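Local coordinates for protein alpha-1,3-glucanase (Bacillus circulans, PDB 5ZRU) that probably hydrolyses alpha-1,3-glucan, this chain being the catalytic unit of a longer GH87-family enzyme that also carries carbohydrate-binding modules, at residues D97-N101 with G102-K106; Y221-A224 with G225-L229; F259-N263 with Q264-G268; Y328-T331 with P332-A336; R435-T438 with V439-G442. One frame throughout, in Å; residues are numbered along the deposited sequence.

Contact 1: residues D97-N101 with G102-K106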
loop_
_atom_site.group_PDB
_atom_site.type_symbol
_atom_site.label_atom_id
_atom_site.label_comp_id
_atom_site.label_asym_id
_atom_site.label_seq_id
_atom_site.Cartn_x
_atom_site.Cartn_y
_atom_site.Cartn_z
ATOM N N ASP A 97 9.211 17.172 17.917
ATOM C CA ASP A 97 8.492 17.453 19.151
ATOM C C ASP A 97 7.022 17.732 18.859
ATOM O O ASP A 97 6.672 18.283 17.814
ATOM C CB ASP A 97 9.099 18.659 19.880
ATOM C CG ASP A 97 10.468 18.356 20.489
ATOM O OD1 ASP A 97 10.842 17.173 20.571
ATOM O OD2 ASP A 97 11.177 19.304 20.883
ATOM N N VAL A 98 6.163 17.350 19.803
ATOM C CA VAL A 98 4.719 17.538 19.702
ATOM C C VAL A 98 4.277 18.436 20.847
ATOM O O VAL A 98 4.602 18.164 22.008
ATOM C CB VAL A 98 3.972 16.191 19.758
ATOM C CG1 VAL A 98 2.455 16.398 19.621
ATOM C CG2 VAL A 98 4.507 15.237 18.689
ATOM N N TYR A 99 3.563 19.510 20.521
ATOM C CA TYR A 99 2.966 20.399 21.509
ATOM C C TYR A 99 1.456 20.396 21.337
ATOM O O TYR A 99 0.955 20.358 20.213
ATOM C CB TYR A 99 3.485 21.848 21.376
ATOM C CG TYR A 99 4.967 22.008 21.641
ATOM C CD1 TYR A 99 5.905 21.681 20.669
ATOM C CD2 TYR A 99 5.424 22.502 22.853
ATOM C CE1 TYR A 99 7.259 21.831 20.908
ATOM C CE2 TYR A 99 6.777 22.659 23.101
ATOM C CZ TYR A 99 7.687 22.323 22.123
ATOM O OH TYR A 99 9.034 22.473 22.357
ATOM N N VAL A 100 0.731 20.435 22.450
ATOM C CA VAL A 100 -0.718 20.593 22.426
ATOM C C VAL A 100 -1.052 21.856 23.197
ATOM O O VAL A 100 -0.720 21.966 24.383
ATOM C CB VAL A 100 -1.444 19.382 23.024
ATOM C CG1 VAL A 100 -2.949 19.598 22.941
ATOM C CG2 VAL A 100 -1.042 18.120 22.284
ATOM N N ASN A 101 -1.696 22.805 22.520
ATOM C CA ASN A 101 -2.046 24.087 23.133
ATOM C C ASN A 101 -0.826 24.727 23.789
ATOM O O ASN A 101 -0.919 25.358 24.844
ATOM C CB ASN A 101 -3.191 23.907 24.134
ATOM C CG ASN A 101 -4.448 23.376 23.479
ATOM O OD1 ASN A 101 -4.800 23.791 22.378
ATOM N ND2 ASN A 101 -5.132 22.456 24.149
ATOM N N GLY A 102 0.340 24.541 23.159
ATOM C CA GLY A 102 1.577 25.135 23.623
ATOM C C GLY A 102 2.341 24.330 24.654
ATOM O O GLY A 102 3.471 24.703 24.991
ATOM N N VAL A 103 1.766 23.252 25.173
ATOM C CA VAL A 103 2.425 22.423 26.174
ATOM C C VAL A 103 3.137 21.278 25.466
ATOM O O VAL A 103 2.536 20.579 24.644
ATOM C CB VAL A 103 1.411 21.883 27.195
ATOM C CG1 VAL A 103 2.135 21.132 28.300
ATOM C CG2 VAL A 103 0.553 23.012 27.760
ATOM N N LYS A 104 4.413 21.078 25.787
ATOM C CA LYS A 104 5.174 19.986 25.186
ATOM C C LYS A 104 4.614 18.645 25.650
ATOM O O LYS A 104 4.525 18.377 26.853
ATOM C CB LYS A 104 6.652 20.113 25.545
ATOM C CG LYS A 104 7.572 19.193 24.748
ATOM C CD LYS A 104 9.032 19.593 24.943
ATOM C CE LYS A 104 9.960 18.800 24.042
ATOM N NZ LYS A 104 9.933 17.348 24.347
ATOM N N ALA A 105 4.219 17.807 24.696
ATOM C CA ALA A 105 3.561 16.546 25.001
ATOM C C ALA A 105 4.448 15.343 24.767
ATOM O O ALA A 105 4.410 14.395 25.547
ATOM C CB ALA A 105 2.288 16.390 24.164
ATOM N N LYS A 106 5.243 15.356 23.701
ATOM C CA LYS A 106 6.037 14.199 23.322
ATOM C C LYS A 106 7.238 14.683 22.540
ATOM O O LYS A 106 7.178 15.707 21.856
ATOM C CB LYS A 106 5.256 13.206 22.445
ATOM C CG LYS A 106 3.895 12.793 22.959
ATOM C CD LYS A 106 3.728 11.295 22.957
ATOM C CE LYS A 106 2.586 10.904 23.877
ATOM N NZ LYS A 106 3.036 10.468 25.230
HETATM O O HOH W 1 0.434 23.574 20.273
#

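Contact 2: residues Y221-A224 with G225-L229. With PE5 (3,6,9,12,15,18,21,24-octaoxahexacosan-1-ol), chain C.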
loop_
_atom_site.group_PDB
_atom_site.type_symbol
_atom_site.label_atom_id
_atom_site.label_comp_id
_atom_site.label_asym_id
_atom_site.label_seq_id
_atom_site.Cartn_x
_atom_site.Cartn_y
_atom_site.Cartn_z
ATOM N N TYR A 221 -4.264 -15.317 22.391
ATOM C CA TYR A 221 -4.366 -13.891 22.666
ATOM C C TYR A 221 -2.978 -13.293 22.859
ATOM O O TYR A 221 -2.116 -13.889 23.513
ATOM C CB TYR A 221 -5.215 -13.665 23.924
ATOM C CG TYR A 221 -5.398 -12.220 24.363
ATOM C CD1 TYR A 221 -6.130 -11.327 23.590
ATOM C CD2 TYR A 221 -4.888 -11.772 25.583
ATOM C CE1 TYR A 221 -6.327 -10.018 24.006
ATOM C CE2 TYR A 221 -5.083 -10.460 26.011
ATOM C CZ TYR A 221 -5.809 -9.595 25.210
ATOM O OH TYR A 221 -6.023 -8.315 25.615
ATOM N N ILE A 222 -2.760 -12.117 22.279
ATOM C CA ILE A 222 -1.552 -11.338 22.512
ATOM C C ILE A 222 -1.979 -10.055 23.220
ATOM O O ILE A 222 -2.663 -9.219 22.614
ATOM C CB ILE A 222 -0.803 -11.028 21.208
ATOM C CG1 ILE A 222 -0.495 -12.319 20.451
ATOM C CG2 ILE A 222 0.515 -10.288 21.511
ATOM C CD1 ILE A 222 0.005 -12.086 19.034
ATOM N N PRO A 223 -1.627 -9.863 24.499
ATOM C CA PRO A 223 -2.140 -8.695 25.234
ATOM C C PRO A 223 -1.502 -7.400 24.771
ATOM O O PRO A 223 -0.635 -7.407 23.890
ATOM C CB PRO A 223 -1.770 -9.003 26.690
ATOM C CG PRO A 223 -0.571 -9.861 26.576
ATOM C CD PRO A 223 -0.808 -10.732 25.356
ATOM N N ALA A 224 -1.929 -6.288 25.364
ATOM C CA ALA A 224 -1.347 -4.993 25.031
ATOM C C ALA A 224 0.141 -4.971 25.354
ATOM O O ALA A 224 0.593 -5.561 26.340
ATOM C CB ALA A 224 -2.055 -3.877 25.802
ATOM N N GLY A 225 0.899 -4.264 24.527
ATOM C CA GLY A 225 2.321 -4.090 24.734
ATOM C C GLY A 225 3.108 -4.412 23.481
ATOM O O GLY A 225 2.579 -4.872 22.471
ATOM N N THR A 226 4.407 -4.151 23.572
ATOM C CA THR A 226 5.332 -4.442 22.486
ATOM C C THR A 226 6.061 -5.747 22.773
ATOM O O THR A 226 6.679 -5.902 23.833
ATOM C CB THR A 226 6.342 -3.311 22.296
ATOM O OG1 THR A 226 5.652 -2.113 21.923
ATOM C CG2 THR A 226 7.348 -3.676 21.198
ATOM N N PHE A 227 5.987 -6.676 21.821
ATOM C CA PHE A 227 6.678 -7.951 21.892
ATOM C C PHE A 227 7.711 -8.012 20.778
ATOM O O PHE A 227 7.463 -7.530 19.668
ATOM C CB PHE A 227 5.679 -9.093 21.785
ATOM C CG PHE A 227 4.685 -9.088 22.896
ATOM C CD1 PHE A 227 4.934 -9.786 24.066
ATOM C CD2 PHE A 227 3.525 -8.326 22.796
ATOM C CE1 PHE A 227 4.017 -9.771 25.106
ATOM C CE2 PHE A 227 2.617 -8.290 23.831
ATOM C CZ PHE A 227 2.861 -9.016 24.990
ATOM N N HIS A 228 8.870 -8.595 21.082
ATOM C CA HIS A 228 10.014 -8.577 20.181
ATOM C C HIS A 228 10.289 -9.985 19.682
ATOM O O HIS A 228 10.461 -10.916 20.482
ATOM C CB HIS A 228 11.249 -7.993 20.879
ATOM C CG HIS A 228 11.122 -6.530 21.187
ATOM N ND1 HIS A 228 10.568 -6.061 22.358
ATOM C CD2 HIS A 228 11.459 -5.434 20.466
ATOM C CE1 HIS A 228 10.583 -4.739 22.353
ATOM N NE2 HIS A 228 11.116 -4.334 21.213
ATOM N N LEU A 229 10.335 -10.139 18.364
ATOM C CA LEU A 229 10.526 -11.442 17.738
ATOM C C LEU A 229 11.789 -11.392 16.887
ATOM O O LEU A 229 11.823 -10.702 15.862
ATOM C CB LEU A 229 9.308 -11.829 16.899
ATOM C CG LEU A 229 7.946 -11.807 17.598
ATOM C CD1 LEU A 229 6.877 -12.380 16.662
ATOM C CD2 LEU A 229 7.964 -12.608 18.890
HETATM C C48 PE5 C . 14.037 -2.472 15.831
HETATM C C50 PE5 C . 13.970 -1.768 14.471
HETATM O O1 PE5 C . 14.842 -0.669 14.454
HETATM C C1 PE5 C . 14.915 0.008 13.229
HETATM C C2 PE5 C . 15.729 1.298 13.368
HETATM O O2 PE5 C . 15.068 2.183 14.227
HETATM C C3 PE5 C . 15.771 3.346 14.562
HETATM C C4 PE5 C . 14.950 4.177 15.556
HETATM O O3 PE5 C . 13.690 4.467 15.012
HETATM C C5 PE5 C . 12.855 5.297 15.773
HETATM C C6 PE5 C . 11.443 4.700 15.872
HETATM O O4 PE5 C . 10.622 5.102 14.805
HETATM C C7 PE5 C . 9.775 4.115 14.275
HETATM C C8 PE5 C . 8.944 3.467 15.385
HETATM O O5 PE5 C . 8.390 2.279 14.915
HETATM C C9 PE5 C . 7.829 1.458 15.903
HETATM C C10 PE5 C . 6.312 1.552 15.811
HETATM O O6 PE5 C . 5.795 1.907 17.058
HETATM C C11 PE5 C . 4.516 2.470 17.022
HETATM C C12 PE5 C . 4.175 3.081 18.374
HETATM O O7 PE5 C . 3.062 2.394 18.857
HETATM C C13 PE5 C . 2.110 3.186 19.505
HETATM C C14 PE5 C . 1.342 2.303 20.485
HETATM O O8 PE5 C . 2.235 1.370 21.024
HETATM C C15 PE5 C . 1.679 0.426 21.903
HETATM C C16 PE5 C . 2.296 0.603 23.297
HETATM O O52 PE5 C . 3.196 -0.433 23.581
#

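Contact 3: residues F259-N263 with Q264-G268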
loop_
_atom_site.group_PDB
_atom_site.type_symbol
_atom_site.label_atom_id
_atom_site.label_comp_id
_atom_site.label_asym_id
_atom_site.label_seq_id
_atom_site.Cartn_x
_atom_site.Cartn_y
_atom_site.Cartn_z
ATOM N N PHE A 259 9.553 -7.143 14.830
ATOM C CA PHE A 259 10.619 -8.030 14.391
ATOM C C PHE A 259 11.942 -7.284 14.472
ATOM O O PHE A 259 12.049 -6.148 14.013
ATOM C CB PHE A 259 10.349 -8.541 12.976
ATOM C CG PHE A 259 9.184 -9.493 12.907
ATOM C CD1 PHE A 259 9.366 -10.844 13.173
ATOM C CD2 PHE A 259 7.901 -9.030 12.617
ATOM C CE1 PHE A 259 8.304 -11.716 13.130
ATOM C CE2 PHE A 259 6.822 -9.909 12.571
ATOM C CZ PHE A 259 7.024 -11.247 12.818
ATOM N N THR A 260 12.947 -7.919 15.084
ATOM C CA THR A 260 14.202 -7.246 15.383
ATOM C C THR A 260 15.355 -7.657 14.483
ATOM O O THR A 260 16.425 -7.037 14.560
ATOM C CB THR A 260 14.612 -7.504 16.843
ATOM O OG1 THR A 260 14.764 -8.914 17.055
ATOM C CG2 THR A 260 13.558 -6.956 17.799
ATOM N N ASN A 261 15.180 -8.673 13.644
ATOM C CA ASN A 261 16.283 -9.227 12.869
ATOM C C ASN A 261 16.295 -8.606 11.480
ATOM O O ASN A 261 15.292 -8.714 10.759
ATOM C CB ASN A 261 16.144 -10.745 12.784
ATOM C CG ASN A 261 17.423 -11.442 12.333
ATOM O OD1 ASN A 261 18.170 -10.924 11.513
ATOM N ND2 ASN A 261 17.656 -12.644 12.856
ATOM N N PRO A 262 17.386 -7.958 11.060
ATOM C CA PRO A 262 17.426 -7.326 9.734
ATOM C C PRO A 262 17.786 -8.262 8.594
ATOM O O PRO A 262 17.783 -7.825 7.440
ATOM C CB PRO A 262 18.518 -6.257 9.909
ATOM C CG PRO A 262 19.505 -6.949 10.823
ATOM C CD PRO A 262 18.629 -7.718 11.820
ATOM N N ASN A 263 18.080 -9.527 8.867
ATOM C CA ASN A 263 18.621 -10.400 7.835
ATOM C C ASN A 263 17.529 -10.980 6.942
ATOM O O ASN A 263 16.338 -10.952 7.264
ATOM C CB ASN A 263 19.437 -11.521 8.478
ATOM C CG ASN A 263 20.714 -10.994 9.111
ATOM O OD1 ASN A 263 21.613 -10.561 8.406
ATOM N ND2 ASN A 263 20.786 -11.006 10.437
ATOM N N GLN A 264 17.963 -11.503 5.789
ATOM C CA GLN A 264 17.075 -12.227 4.887
ATOM C C GLN A 264 16.301 -13.301 5.629
ATOM O O GLN A 264 16.849 -13.989 6.496
ATOM C CB GLN A 264 17.877 -12.901 3.772
ATOM C CG GLN A 264 17.968 -12.122 2.508
ATOM C CD GLN A 264 19.025 -12.683 1.590
ATOM O OE1 GLN A 264 20.198 -12.307 1.676
ATOM N NE2 GLN A 264 18.624 -13.603 0.719
ATOM N N ALA A 265 15.023 -13.444 5.272
ATOM C CA ALA A 265 14.166 -14.532 5.750
ATOM C C ALA A 265 14.098 -14.590 7.273
ATOM O O ALA A 265 13.922 -15.667 7.856
ATOM C CB ALA A 265 14.613 -15.887 5.182
ATOM N N SER A 266 14.212 -13.436 7.942
ATOM C CA SER A 266 14.355 -13.421 9.394
ATOM C C SER A 266 13.283 -12.602 10.100
ATOM O O SER A 266 13.493 -12.173 11.238
ATOM C CB SER A 266 15.748 -12.910 9.775
ATOM O OG SER A 266 16.723 -13.769 9.215
ATOM N N GLY A 267 12.139 -12.389 9.463
ATOM C CA GLY A 267 11.035 -11.708 10.114
ATOM C C GLY A 267 9.767 -11.913 9.316
ATOM O O GLY A 267 9.766 -12.550 8.260
ATOM N N GLY A 268 8.676 -11.347 9.829
ATOM C CA GLY A 268 7.370 -11.599 9.253
ATOM C C GLY A 268 6.800 -12.923 9.732
ATOM O O GLY A 268 7.425 -13.678 10.484
HETATM O O HOH W 2 13.044 -10.565 13.363
HETATM O O HOH W 3 20.776 -11.865 5.290
#

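Contact 4: residues Y328-T331 with P332-A336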
loop_
_atom_site.group_PDB
_atom_site.type_symbol
_atom_site.label_atom_id
_atom_site.label_comp_id
_atom_site.label_asym_id
_atom_site.label_seq_id
_atom_site.Cartn_x
_atom_site.Cartn_y
_atom_site.Cartn_z
ATOM N N TYR A 328 4.524 -22.229 -2.052
ATOM C CA TYR A 328 5.697 -22.674 -2.794
ATOM C C TYR A 328 6.260 -23.975 -2.242
ATOM O O TYR A 328 7.335 -24.407 -2.672
ATOM C CB TYR A 328 6.773 -21.578 -2.797
ATOM C CG TYR A 328 6.232 -20.311 -3.390
ATOM C CD1 TYR A 328 6.299 -20.080 -4.759
ATOM C CD2 TYR A 328 5.590 -19.370 -2.589
ATOM C CE1 TYR A 328 5.767 -18.940 -5.315
ATOM C CE2 TYR A 328 5.055 -18.221 -3.135
ATOM C CZ TYR A 328 5.151 -18.005 -4.492
ATOM O OH TYR A 328 4.614 -16.861 -5.040
ATOM N N ALA A 329 5.549 -24.629 -1.325
ATOM C CA ALA A 329 6.102 -25.770 -0.612
ATOM C C ALA A 329 5.491 -27.107 -1.009
ATOM O O ALA A 329 5.984 -28.145 -0.556
ATOM C CB ALA A 329 5.941 -25.571 0.902
ATOM N N HIS A 330 4.456 -27.120 -1.843
ATOM C CA HIS A 330 3.756 -28.344 -2.198
ATOM C C HIS A 330 3.731 -28.532 -3.710
ATOM O O HIS A 330 3.681 -27.562 -4.476
ATOM C CB HIS A 330 2.318 -28.338 -1.651
ATOM C CG HIS A 330 2.244 -28.174 -0.165
ATOM N ND1 HIS A 330 2.267 -26.940 0.453
ATOM C CD2 HIS A 330 2.182 -29.091 0.830
ATOM C CE1 HIS A 330 2.203 -27.105 1.762
ATOM N NE2 HIS A 330 2.152 -28.399 2.018
ATOM N N THR A 331 3.766 -29.795 -4.133
ATOM C CA THR A 331 3.627 -30.152 -5.541
ATOM C C THR A 331 2.573 -31.245 -5.641
ATOM O O THR A 331 2.775 -32.347 -5.091
ATOM C CB THR A 331 4.948 -30.616 -6.152
ATOM O OG1 THR A 331 5.931 -29.587 -5.995
ATOM C CG2 THR A 331 4.764 -30.907 -7.637
ATOM N N PRO A 332 1.429 -30.993 -6.294
ATOM C CA PRO A 332 1.077 -29.692 -6.882
ATOM C C PRO A 332 0.748 -28.659 -5.805
ATOM O O PRO A 332 0.457 -29.044 -4.673
ATOM C CB PRO A 332 -0.151 -30.009 -7.736
ATOM C CG PRO A 332 -0.763 -31.193 -7.071
ATOM C CD PRO A 332 0.378 -32.003 -6.513
ATOM N N ALA A 333 0.823 -27.376 -6.153
ATOM C CA ALA A 333 0.667 -26.321 -5.162
ATOM C C ALA A 333 -0.740 -26.322 -4.579
ATOM O O ALA A 333 -1.721 -26.599 -5.275
ATOM C CB ALA A 333 0.973 -24.959 -5.790
ATOM N N ILE A 334 -0.836 -26.031 -3.282
ATOM C CA ILE A 334 -2.142 -25.815 -2.668
ATOM C C ILE A 334 -2.436 -24.326 -2.755
ATOM O O ILE A 334 -1.541 -23.535 -3.078
ATOM C CB ILE A 334 -2.195 -26.332 -1.218
ATOM C CG1 ILE A 334 -1.113 -25.686 -0.359
ATOM C CG2 ILE A 334 -2.076 -27.861 -1.196
ATOM C CD1 ILE A 334 -1.227 -26.055 1.115
ATOM N N ILE A 335 -3.685 -23.928 -2.510
ATOM C CA ILE A 335 -4.070 -22.530 -2.664
ATOM C C ILE A 335 -4.869 -22.069 -1.460
ATOM O O ILE A 335 -5.544 -22.859 -0.786
ATOM C CB ILE A 335 -4.893 -22.263 -3.946
ATOM C CG1 ILE A 335 -6.312 -22.831 -3.820
ATOM C CG2 ILE A 335 -4.171 -22.809 -5.185
ATOM C CD1 ILE A 335 -7.268 -22.341 -4.910
ATOM N N ALA A 336 -4.798 -20.766 -1.212
ATOM C CA ALA A 336 -5.782 -20.092 -0.387
ATOM C C ALA A 336 -7.040 -19.842 -1.208
ATOM O O ALA A 336 -6.971 -19.426 -2.370
ATOM C CB ALA A 336 -5.230 -18.766 0.135
#

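Contact 5: residues R435-T438 with V439-G442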
loop_
_atom_site.group_PDB
_atom_site.type_symbol
_atom_site.label_atom_id
_atom_site.label_comp_id
_atom_site.label_asym_id
_atom_site.label_seq_id
_atom_site.Cartn_x
_atom_site.Cartn_y
_atom_site.Cartn_z
ATOM N N ARG A 435 -3.299 -1.006 -13.470
ATOM C CA ARG A 435 -2.577 -1.540 -14.614
ATOM C C ARG A 435 -2.921 -3.010 -14.811
ATOM O O ARG A 435 -3.281 -3.728 -13.871
ATOM C CB ARG A 435 -1.051 -1.353 -14.488
ATOM C CG ARG A 435 -0.329 -2.357 -13.589
ATOM C CD ARG A 435 1.177 -2.109 -13.632
ATOM N NE ARG A 435 1.895 -2.979 -12.701
ATOM C CZ ARG A 435 3.170 -3.324 -12.843
ATOM N NH1 ARG A 435 3.871 -2.876 -13.881
ATOM N NH2 ARG A 435 3.745 -4.124 -11.952
ATOM N N MET A 436 -2.843 -3.439 -16.065
ATOM C CA MET A 436 -2.858 -4.854 -16.405
ATOM C C MET A 436 -1.735 -5.076 -17.402
ATOM O O MET A 436 -1.512 -4.231 -18.270
ATOM C CB MET A 436 -4.196 -5.277 -17.009
ATOM C CG MET A 436 -5.406 -4.994 -16.117
ATOM S SD MET A 436 -6.965 -5.474 -16.905
ATOM C CE MET A 436 -6.798 -7.252 -17.002
ATOM N N ASN A 437 -1.013 -6.184 -17.269
ATOM C CA ASN A 437 -0.089 -6.561 -18.333
ATOM C C ASN A 437 0.004 -8.077 -18.386
ATOM O O ASN A 437 -0.523 -8.782 -17.522
ATOM C CB ASN A 437 1.294 -5.887 -18.177
ATOM C CG ASN A 437 2.112 -6.395 -16.987
ATOM O OD1 ASN A 437 2.121 -7.575 -16.656
ATOM N ND2 ASN A 437 2.847 -5.474 -16.357
ATOM N N THR A 438 0.672 -8.575 -19.430
ATOM C CA THR A 438 0.956 -9.997 -19.565
ATOM C C THR A 438 2.462 -10.254 -19.537
ATOM O O THR A 438 2.951 -11.205 -20.153
ATOM C CB THR A 438 0.319 -10.566 -20.838
ATOM O OG1 THR A 438 0.737 -9.803 -21.985
ATOM C CG2 THR A 438 -1.209 -10.499 -20.747
ATOM N N VAL A 439 3.210 -9.428 -18.793
ATOM C CA VAL A 439 4.671 -9.536 -18.801
ATOM C C VAL A 439 5.217 -10.625 -17.884
ATOM O O VAL A 439 6.388 -10.997 -18.016
ATOM C CB VAL A 439 5.289 -8.165 -18.451
ATOM C CG1 VAL A 439 5.349 -7.967 -16.950
ATOM C CG2 VAL A 439 6.672 -8.020 -19.079
ATOM N N PHE A 440 4.415 -11.179 -16.983
ATOM C CA PHE A 440 4.961 -12.064 -15.963
ATOM C C PHE A 440 4.719 -13.528 -16.298
ATOM O O PHE A 440 3.826 -13.858 -17.085
ATOM C CB PHE A 440 4.347 -11.726 -14.598
ATOM C CG PHE A 440 4.723 -10.356 -14.114
ATOM C CD1 PHE A 440 6.061 -9.988 -14.030
ATOM C CD2 PHE A 440 3.749 -9.416 -13.806
ATOM C CE1 PHE A 440 6.424 -8.715 -13.601
ATOM C CE2 PHE A 440 4.106 -8.141 -13.380
ATOM C CZ PHE A 440 5.443 -7.787 -13.280
ATOM N N PRO A 441 5.519 -14.433 -15.719
ATOM C CA PRO A 441 5.278 -15.870 -15.893
ATOM C C PRO A 441 3.909 -16.280 -15.381
ATOM O O PRO A 441 3.295 -15.605 -14.549
ATOM C CB PRO A 441 6.386 -16.525 -15.053
ATOM C CG PRO A 441 7.466 -15.510 -14.998
ATOM C CD PRO A 441 6.777 -14.168 -14.994
ATOM N N GLY A 442 3.431 -17.403 -15.889
ATOM C CA GLY A 442 2.187 -17.981 -15.414
ATOM C C GLY A 442 1.031 -17.789 -16.378
ATOM O O GLY A 442 1.203 -17.580 -17.579
HETATM O O HOH W 4 1.566 -11.310 -16.493
#

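Contact 1: residues D97-N101 with G102-K106
The ring of Y99 rests against K104: the lysine's CG lies over one face, while the carbonyl O of G102 sits at the ring edge, close to its plane. The nearest approach between the two side chains is Y99 CE2 to K104 CB, 3.5 Å. From there the lysine chain runs on past the tyrosine hydroxyl, CD reaching 3.9 Å from Y99 OH, and puts its CE 3.4 Å from D97 OD2. K104 leaves its backbone with CG opposite the N (chi1 -168°) and stays extended until the last bond, where it bends.

These residues form a beta hairpin of strands 93-100 and 103-111 in the D1 domain, closed by a type I' turn from V100 to V103. V100 N gives a hydrogen bond to V103 O at 2.8 Å, and V103 N returns one to V100 O at 2.9 Å. Further back the register slips at a classic beta bulge: A105 N (2.7 Å) and, weakly, K106 N both point at V98 O. On the face opposite Y99, V100 CG2 meets A105 CB, both packing on M144 of strand 132-144, while V98 and K106 lie on W142.

The ionic link from D97 OD1 to K104 NZ is long, 3.9 Å, and T107 OG1 hydrogen-bonds to both of those atoms. With so long a direct link, the shared hydroxyl probably helps to hold the two charged ends in place.

Contact 2: residues Y221-A224 with G225-L229
F227 is the hub, and I222 and P223 meet it at the far end of its ring. I222 brings its CG2 branch to F227 CE2 at 3.7 Å, obliquely to the ring. P223 crosses the aromatic side chain at about a right angle, with CG 3.9 Å from F227 CZ. The proline's carbonyl adds a polar touch: P223 O lies at the ring edge, near its plane, 3.4 Å from F227 CE2. Pointing CG away from its own carbonyl carbon (chi1 -61°) sends the phenyl group back across the bend at P223-A224-G225.

That bend is a corner at the start of the right-handed parallel beta-helix of the D2 domain, between strands 220-222 and 225-229. The next coil supports both arms: T255 OG1 hydrogen-bonds I222 O and, weakly, P223 O, while the backbone of G225 pairs with H254 and N256. Inside, F206 of helix 203-216 packs on I222 and L229.

F227 also touches D202, a calcium ligand whose OD2 hydrogen-bonds H228 N, which ties this strand to the metal site. Outside, T226 OG1 and the terminal O52 of a bound polyether, PE5, make a weak hydrogen bond of 3.4 Å.

Contact 3: residues F259-N263 with Q264-G268
N261 and S266 face each other across a loop that joins strands 255-259 and 269-273 of the parallel beta-helix, and a type II turn from N263 to S266 reverses the chain. N261 swings CG opposite its backbone N (chi1 -164°), which lays the amide over the serine, CG to S266 CB 3.4 Å. In the same pose OD1 closes an Asx turn, accepting from N263 N at 3.0 Å. It also takes N263 ND2 at 2.8 Å, in the carbonyl plane and on a lone pair, so two donors fix the rotation of the N261 amide; its ND2 reaches back to G230 O.

S266 holds OG on the side away from its carbonyl carbon (chi1 -60°) and gives a hydrogen bond to Q264 O, 2.7 Å, from above the carbonyl plane. That bond supplements the weak turn closure from S266 N to N263 O.

Water 2 bridges the two arms nearer their base, accepting from N261 N and donating to S266 O. The same water lies in plane at the edge of the F259 ring, which packs against the returning backbone. G268 CA makes a CH-pi contact over the face, and G268 N stands 3.2 Å above the ring plane, over its centre.

Contact 4: residues Y328-T331 with P332-A336
H330 and I334 are both held by one carboxylate, that of D327: its OD1 is hydrogen-bonded to H330 ND1 and to A329 N, its OD2 to I334 N. The three bonds gather both ends of a turn in a beta-helix loop between strands 323-325 and 340-342. At its apex the peptide between T331 and P332 is cis, and the backbone angles fit a type VIb turn from H330 to A333. It closes without a conventional bond: H330 O meets A333 CA in a CA-H...O contact at 3.3 Å.

The imidazole has a second polar partner, K241, whose NZ is hydrogen-bonded to NE2. With a carboxylate at one nitrogen and a lysine at the other, the ring is probably neutral with its proton on ND1. The two partners also fix its rotation.

I334 then lies over one face of that fixed ring. Its CG1 sits between the backbone N and the carbonyl carbon (chi1 57°), the crowded position, and this brings CG1 to 3.7 Å from H330 ND1. The delta methyl completes a CH-pi contact, CD1 being 3.9 Å from the ring centroid. It is displaced toward the rim, where CD1 comes within 3.6 Å of H330 CE1.

Contact 5: residues R435-T438 with V439-G442
Among hydrogen bonds the key one runs from V439 N to N437 OD1, 3.0 Å and nearly straight at 164°, forming an Asx turn as the chain leaves the strand that carries R435 and M436. The donor stands above the carbonyl plane, off the lone pairs. Water 4 accepts from F440 N at 2.9 Å and may give a weak bond to N437 O.

Packing comes next. V439 CG1 lies 3.3 Å from N437 OD1, and the same methyl sits over the centre of one face of the F440 ring. The N437 amide approaches that ring obliquely, OD1 to F440 CD2 3.8 Å, their planes 59° apart.

The charged group, R435, brings NH2 only to the F440 edge, 4.3 Å from CZ; its salt bridge is to D376, beside a calcium site.

Within the beta-helix, this strand runs parallel between strands 411-412 and 475-478, while F440 turns back to meet F413 edge-to-face and the ring of W381.

Overall arrangement
Contact 1 lies in the D1 domain, on a beta hairpin at the edge of an antiparallel sheet; contacts 2 to 5 follow in chain order along the D2 parallel beta-helix. Contacts 2 and 3 are neighbours, their centres about 17 Å apart: strands 225-229 and 255-259 are adjacent rungs, and T260 N lies 3.1 Å from L229 O, a probable hydrogen bond. Contact 4 is about 24 Å from contact 3, centre to centre, and contact 5 about 21 Å from contact 4, further along the solenoid. From contact 1 to contact 4 is about 53 Å between centres. Contacts 2 to 5 thus sample coils spaced along one elongated domain, with D1 set against its side.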